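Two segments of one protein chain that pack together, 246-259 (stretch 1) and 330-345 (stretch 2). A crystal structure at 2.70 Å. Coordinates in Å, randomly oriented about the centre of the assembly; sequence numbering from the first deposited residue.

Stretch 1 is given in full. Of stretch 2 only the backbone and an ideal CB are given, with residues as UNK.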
# COMPACT_ATOMS: atom_id res chain seq x y z
N ALA B 246 29.44 3.52 -1.90
CA ALA B 246 29.36 4.80 -1.15
C ALA B 246 28.17 5.64 -1.62
O ALA B 246 27.88 6.65 -0.95
CB ALA B 246 30.66 5.55 -1.30
N ALA B 247 27.51 5.25 -2.72
CA ALA B 247 26.37 5.97 -3.34
C ALA B 247 25.23 6.13 -2.33
O ALA B 247 24.53 7.17 -2.39
CB ALA B 247 25.91 5.25 -4.58
N THR B 248 25.03 5.14 -1.45
CA THR B 248 24.08 5.20 -0.30
C THR B 248 24.86 5.60 0.96
O THR B 248 25.62 4.76 1.47
CB THR B 248 23.28 3.89 -0.15
OG1 THR B 248 22.50 3.99 1.04
CG2 THR B 248 24.13 2.64 -0.09
N CYS B 249 24.69 6.84 1.41
CA CYS B 249 25.39 7.45 2.58
C CYS B 249 24.40 8.28 3.39
O CYS B 249 24.35 9.50 3.26
CB CYS B 249 26.57 8.30 2.13
SG CYS B 249 26.16 9.46 0.80
N PRO B 250 23.56 7.64 4.24
CA PRO B 250 22.57 8.35 5.06
C PRO B 250 23.18 9.37 6.04
O PRO B 250 24.16 9.03 6.69
CB PRO B 250 21.86 7.24 5.84
CG PRO B 250 22.11 5.99 5.04
CD PRO B 250 23.49 6.18 4.44
N PHE B 251 22.60 10.57 6.09
CA PHE B 251 22.94 11.69 7.02
C PHE B 251 24.27 12.35 6.63
O PHE B 251 24.72 13.25 7.37
CB PHE B 251 22.97 11.20 8.47
CG PHE B 251 21.74 10.43 8.90
CD1 PHE B 251 20.52 11.08 9.07
CD2 PHE B 251 21.79 9.07 9.14
CE1 PHE B 251 19.39 10.39 9.46
CE2 PHE B 251 20.66 8.37 9.53
CZ PHE B 251 19.46 9.03 9.69
N SER B 252 24.86 11.95 5.50
CA SER B 252 26.10 12.54 4.94
C SER B 252 25.74 13.73 4.05
O SER B 252 24.63 13.73 3.48
CB SER B 252 26.91 11.51 4.18
OG SER B 252 27.31 10.45 5.03
N LEU B 253 26.66 14.70 3.93
CA LEU B 253 26.47 15.95 3.15
C LEU B 253 26.50 15.65 1.64
O LEU B 253 25.98 16.48 0.87
CB LEU B 253 27.57 16.94 3.55
CG LEU B 253 27.48 18.35 2.95
CD1 LEU B 253 26.10 18.95 3.15
CD2 LEU B 253 28.54 19.26 3.55
N GLU B 254 27.06 14.50 1.24
CA GLU B 254 27.26 14.10 -0.18
C GLU B 254 26.00 13.45 -0.76
O GLU B 254 25.91 13.38 -2.00
CB GLU B 254 28.44 13.12 -0.31
CG GLU B 254 29.80 13.77 -0.16
CD GLU B 254 30.31 13.89 1.27
OE1 GLU B 254 29.51 13.73 2.21
OE2 GLU B 254 31.52 14.15 1.43
N ARG B 255 25.07 12.99 0.08
CA ARG B 255 23.89 12.16 -0.33
C ARG B 255 23.07 12.91 -1.39
O ARG B 255 22.92 14.15 -1.26
CB ARG B 255 23.04 11.80 0.89
CG ARG B 255 22.23 12.94 1.48
CD ARG B 255 21.55 12.52 2.77
NE ARG B 255 20.64 13.54 3.29
CZ ARG B 255 20.98 14.58 4.05
NH1 ARG B 255 22.25 14.78 4.39
NH2 ARG B 255 20.06 15.43 4.45
N ASP B 256 22.55 12.19 -2.39
CA ASP B 256 21.80 12.75 -3.54
C ASP B 256 20.69 11.80 -4.02
O ASP B 256 20.15 12.05 -5.12
CB ASP B 256 22.75 13.06 -4.71
CG ASP B 256 23.40 11.83 -5.31
OD1 ASP B 256 23.80 10.94 -4.53
OD2 ASP B 256 23.50 11.76 -6.55
N GLY B 257 20.33 10.77 -3.24
CA GLY B 257 19.30 9.78 -3.62
C GLY B 257 19.55 8.42 -2.99
O GLY B 257 20.66 8.19 -2.49
N PHE B 258 18.54 7.54 -3.04
CA PHE B 258 18.58 6.17 -2.45
C PHE B 258 19.04 5.17 -3.51
O PHE B 258 18.65 5.30 -4.69
CB PHE B 258 17.22 5.79 -1.85
CG PHE B 258 16.09 5.53 -2.82
CD1 PHE B 258 15.96 4.30 -3.45
CD2 PHE B 258 15.15 6.51 -3.09
CE1 PHE B 258 14.91 4.06 -4.33
CE2 PHE B 258 14.10 6.27 -3.97
CZ PHE B 258 13.99 5.05 -4.59
N VAL B 259 19.87 4.20 -3.10
CA VAL B 259 20.28 3.02 -3.92
C VAL B 259 19.17 1.97 -3.78
O VAL B 259 19.00 1.44 -2.67
CB VAL B 259 21.64 2.46 -3.47
CG1 VAL B 259 21.98 1.14 -4.15
CG2 VAL B 259 22.76 3.47 -3.69
N UNK B 330 15.99 3.05 15.11
CA UNK B 330 16.26 2.46 13.77
C UNK B 330 15.55 3.31 12.70
O UNK B 330 14.43 2.94 12.31
CB UNK B 330 15.79 1.01 13.70
N UNK B 331 16.18 4.40 12.26
CA UNK B 331 15.58 5.40 11.34
C UNK B 331 15.44 4.80 9.94
O UNK B 331 16.16 3.83 9.62
CB UNK B 331 16.43 6.67 11.28
N UNK B 332 14.56 5.41 9.15
CA UNK B 332 14.28 5.01 7.75
C UNK B 332 15.55 5.19 6.92
O UNK B 332 15.91 4.24 6.23
CB UNK B 332 13.13 5.83 7.16
N UNK B 333 16.20 6.36 7.04
CA UNK B 333 17.51 6.65 6.42
C UNK B 333 17.67 6.28 4.95
O UNK B 333 18.57 5.50 4.68
CB UNK B 333 18.60 5.92 7.21
N UNK B 334 16.82 6.78 4.05
CA UNK B 334 16.93 6.44 2.60
C UNK B 334 18.19 7.00 1.92
O UNK B 334 18.56 6.49 0.86
CB UNK B 334 15.70 6.97 1.86
N UNK B 335 18.77 8.07 2.47
CA UNK B 335 19.97 8.76 1.92
C UNK B 335 19.56 9.71 0.79
O UNK B 335 20.38 9.93 -0.13
CB UNK B 335 20.99 7.75 1.40
N UNK B 336 18.33 10.24 0.84
CA UNK B 336 17.86 11.39 0.02
C UNK B 336 18.05 12.67 0.85
O UNK B 336 18.16 12.56 2.09
CB UNK B 336 16.40 11.22 -0.40
N UNK B 337 18.09 13.83 0.19
CA UNK B 337 18.31 15.16 0.82
C UNK B 337 17.17 15.48 1.80
O UNK B 337 17.47 16.04 2.87
CB UNK B 337 18.41 16.25 -0.25
N UNK B 338 15.93 15.11 1.45
CA UNK B 338 14.69 15.57 2.14
C UNK B 338 14.30 14.62 3.28
O UNK B 338 13.73 15.11 4.27
CB UNK B 338 13.53 15.68 1.14
N UNK B 339 14.59 13.31 3.15
CA UNK B 339 14.17 12.27 4.13
C UNK B 339 15.00 12.39 5.41
O UNK B 339 14.40 12.35 6.51
CB UNK B 339 14.32 10.87 3.54
N UNK B 340 16.33 12.49 5.29
CA UNK B 340 17.29 12.41 6.42
C UNK B 340 17.16 13.66 7.30
O UNK B 340 17.29 13.51 8.54
CB UNK B 340 18.73 12.27 5.91
N UNK B 341 16.94 14.83 6.70
CA UNK B 341 16.71 16.12 7.43
C UNK B 341 15.35 16.05 8.13
O UNK B 341 15.25 16.55 9.27
CB UNK B 341 16.76 17.32 6.48
N UNK B 342 14.35 15.43 7.49
CA UNK B 342 12.95 15.30 7.99
C UNK B 342 12.96 14.49 9.30
O UNK B 342 12.30 14.93 10.26
CB UNK B 342 12.05 14.62 6.95
N UNK B 343 13.67 13.36 9.32
CA UNK B 343 13.73 12.42 10.47
C UNK B 343 14.53 13.03 11.62
O UNK B 343 14.12 12.87 12.78
CB UNK B 343 14.36 11.09 10.05
N UNK B 344 15.66 13.70 11.31
CA UNK B 344 16.55 14.35 12.29
C UNK B 344 15.78 15.41 13.08
O UNK B 344 15.85 15.39 14.33
CB UNK B 344 17.75 14.98 11.59
N UNK B 345 15.05 16.28 12.38
CA UNK B 345 14.24 17.38 12.97
C UNK B 345 13.02 16.79 13.71
O UNK B 345 12.59 17.41 14.70
CB UNK B 345 13.78 18.36 11.89

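Stretch 1 places no demand on 330, 332, 338, 339, 342 or 345, and many side chains would serve; they are Ser330, His332, Gln338, Asn339, Asn342 and Asn345.

At 331 the CA-to-CB bond points toward stretch 1, and the ideal CB already lies 4.2 Å from Phe251 CZ. A small apolar group fits. The residue is Ala331, whose CB sits at the edge of the Phe251 ring.

At 333 phi is positive (47°). An ideal CB would rest 3.8 Å from Pro250 CB and 4.0 Å from Phe251 CE2, in contact but without a clash, so it is the positive phi that favours glycine. It is Gly333.

At 334 the CA-to-CB bond points sideways, with the ideal CB 4.2 Å from Phe258 CB. A small residue, polar or not, would do. Ser334 is found, and its OG shares a weak hydrogen bond with the OG1 of 336.

At 335 the CA-to-CB bond points toward stretch 1. The ideal CB is 3.8 Å from both Cys249 N and Pro250 N. The amide of Cys249 offers a proton, so a small side chain with an acceptor suits: serine, or perhaps asparagine given the positive phi of 80°. Cys249 N donates to Ser335 OG at 3.0 Å. Water 1 lies 2.7 Å from the same Ser335 OG. Gly257 N also donates to Ser335 O at 3.2 Å.

At 336 the CA-to-CB bond points away, just before a helix. Serine, threonine, aspartate or asparagine could cap it. Thr336 does: its OG1 accepts a weak bond from Asn339 N. Thr336 CG2 packs 3.9 Å from Gly257 CA.

At 337 the CA-to-CB bond points sideways, with the ideal CB 5.0 Å from Arg255 NE. Many residues are tolerated. In Ala337 the backbone matters: Arg255 NH2 donates to Ala337 O at 3.1 Å, beside the bond from Arg255 NE to Thr336 O at 2.9 Å.

At 340 the CA-to-CB bond points toward stretch 1, the ideal CB 3.5 Å from Arg255 NE, with the amide of Phe251 nearby. A short acid answers both; asparagine could serve the amide alone. Phe251 N donates to Asp340 OD2 at 2.7 Å. Asp340 OD2 also forms a salt bridge with Arg255 NE at 3.4 Å, out of the guanidinium plane, so by charge alone.

At 341 the ideal CB lies 4.3 Å from Arg255 NH2, and various side chains would fit; it is Ile341. At 343 the ideal CB is 5.1 Å from Phe251 CE1, so many would do. Glu343 accepts from His332 N and Gly333 N.

At 344 the CA-to-CB bond points toward stretch 1, with the ideal CB 5.3 Å from Phe251 CE1; small or medium side chains, polar or apolar, would suit. Ser344 OG lies 4.0 Å from Phe251 CE1 and donates to Asp340 O.

Stretch 2 (330-345) SAHGSSTAQNDINESN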
# COMPACT_ATOMS: atom_id res chain seq x y z
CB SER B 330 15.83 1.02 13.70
OG SER B 330 16.00 0.50 12.39
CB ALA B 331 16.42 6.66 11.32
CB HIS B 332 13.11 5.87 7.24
CG HIS B 332 12.68 5.58 5.85
ND1 HIS B 332 11.85 4.55 5.54
CD2 HIS B 332 12.95 6.21 4.69
CE1 HIS B 332 11.63 4.54 4.25
NE2 HIS B 332 12.29 5.54 3.71
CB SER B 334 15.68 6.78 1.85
OG SER B 334 15.32 8.13 2.06
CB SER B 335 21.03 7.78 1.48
OG SER B 335 22.23 8.46 1.13
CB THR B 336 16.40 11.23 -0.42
OG1 THR B 336 15.59 11.18 0.75
CG2 THR B 336 16.17 10.00 -1.26
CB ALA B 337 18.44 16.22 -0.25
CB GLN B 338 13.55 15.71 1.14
CG GLN B 338 13.79 16.79 0.09
CD GLN B 338 12.56 17.07 -0.74
OE1 GLN B 338 12.54 16.87 -1.95
NE2 GLN B 338 11.51 17.54 -0.08
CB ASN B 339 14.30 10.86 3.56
CG ASN B 339 13.90 9.79 4.56
OD1 ASN B 339 14.75 9.13 5.14
ND2 ASN B 339 12.60 9.63 4.78
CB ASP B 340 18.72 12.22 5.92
CG ASP B 340 18.96 10.90 5.20
OD1 ASP B 340 17.97 10.18 4.95
OD2 ASP B 340 20.13 10.61 4.90
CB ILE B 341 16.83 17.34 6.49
CG1 ILE B 341 16.87 18.65 7.27
CG2 ILE B 341 15.74 17.35 5.43
CD1 ILE B 341 17.41 19.83 6.48
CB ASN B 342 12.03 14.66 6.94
CG ASN B 342 10.64 14.37 7.44
OD1 ASN B 342 10.41 13.37 8.11
ND2 ASN B 342 9.69 15.24 7.12
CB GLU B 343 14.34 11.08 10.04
CG GLU B 343 13.40 10.24 9.19
CD GLU B 343 13.88 8.82 8.98
OE1 GLU B 343 14.90 8.63 8.29
OE2 GLU B 343 13.23 7.90 9.51
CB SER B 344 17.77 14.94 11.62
OG SER B 344 18.54 13.93 11.00
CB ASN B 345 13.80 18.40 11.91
CG ASN B 345 14.95 19.24 11.39
OD1 ASN B 345 15.89 19.54 12.12
ND2 ASN B 345 14.88 19.62 10.13
O HOH W 1 22.89 9.04 -1.42
O HOH W 2 19.61 4.07 -0.07
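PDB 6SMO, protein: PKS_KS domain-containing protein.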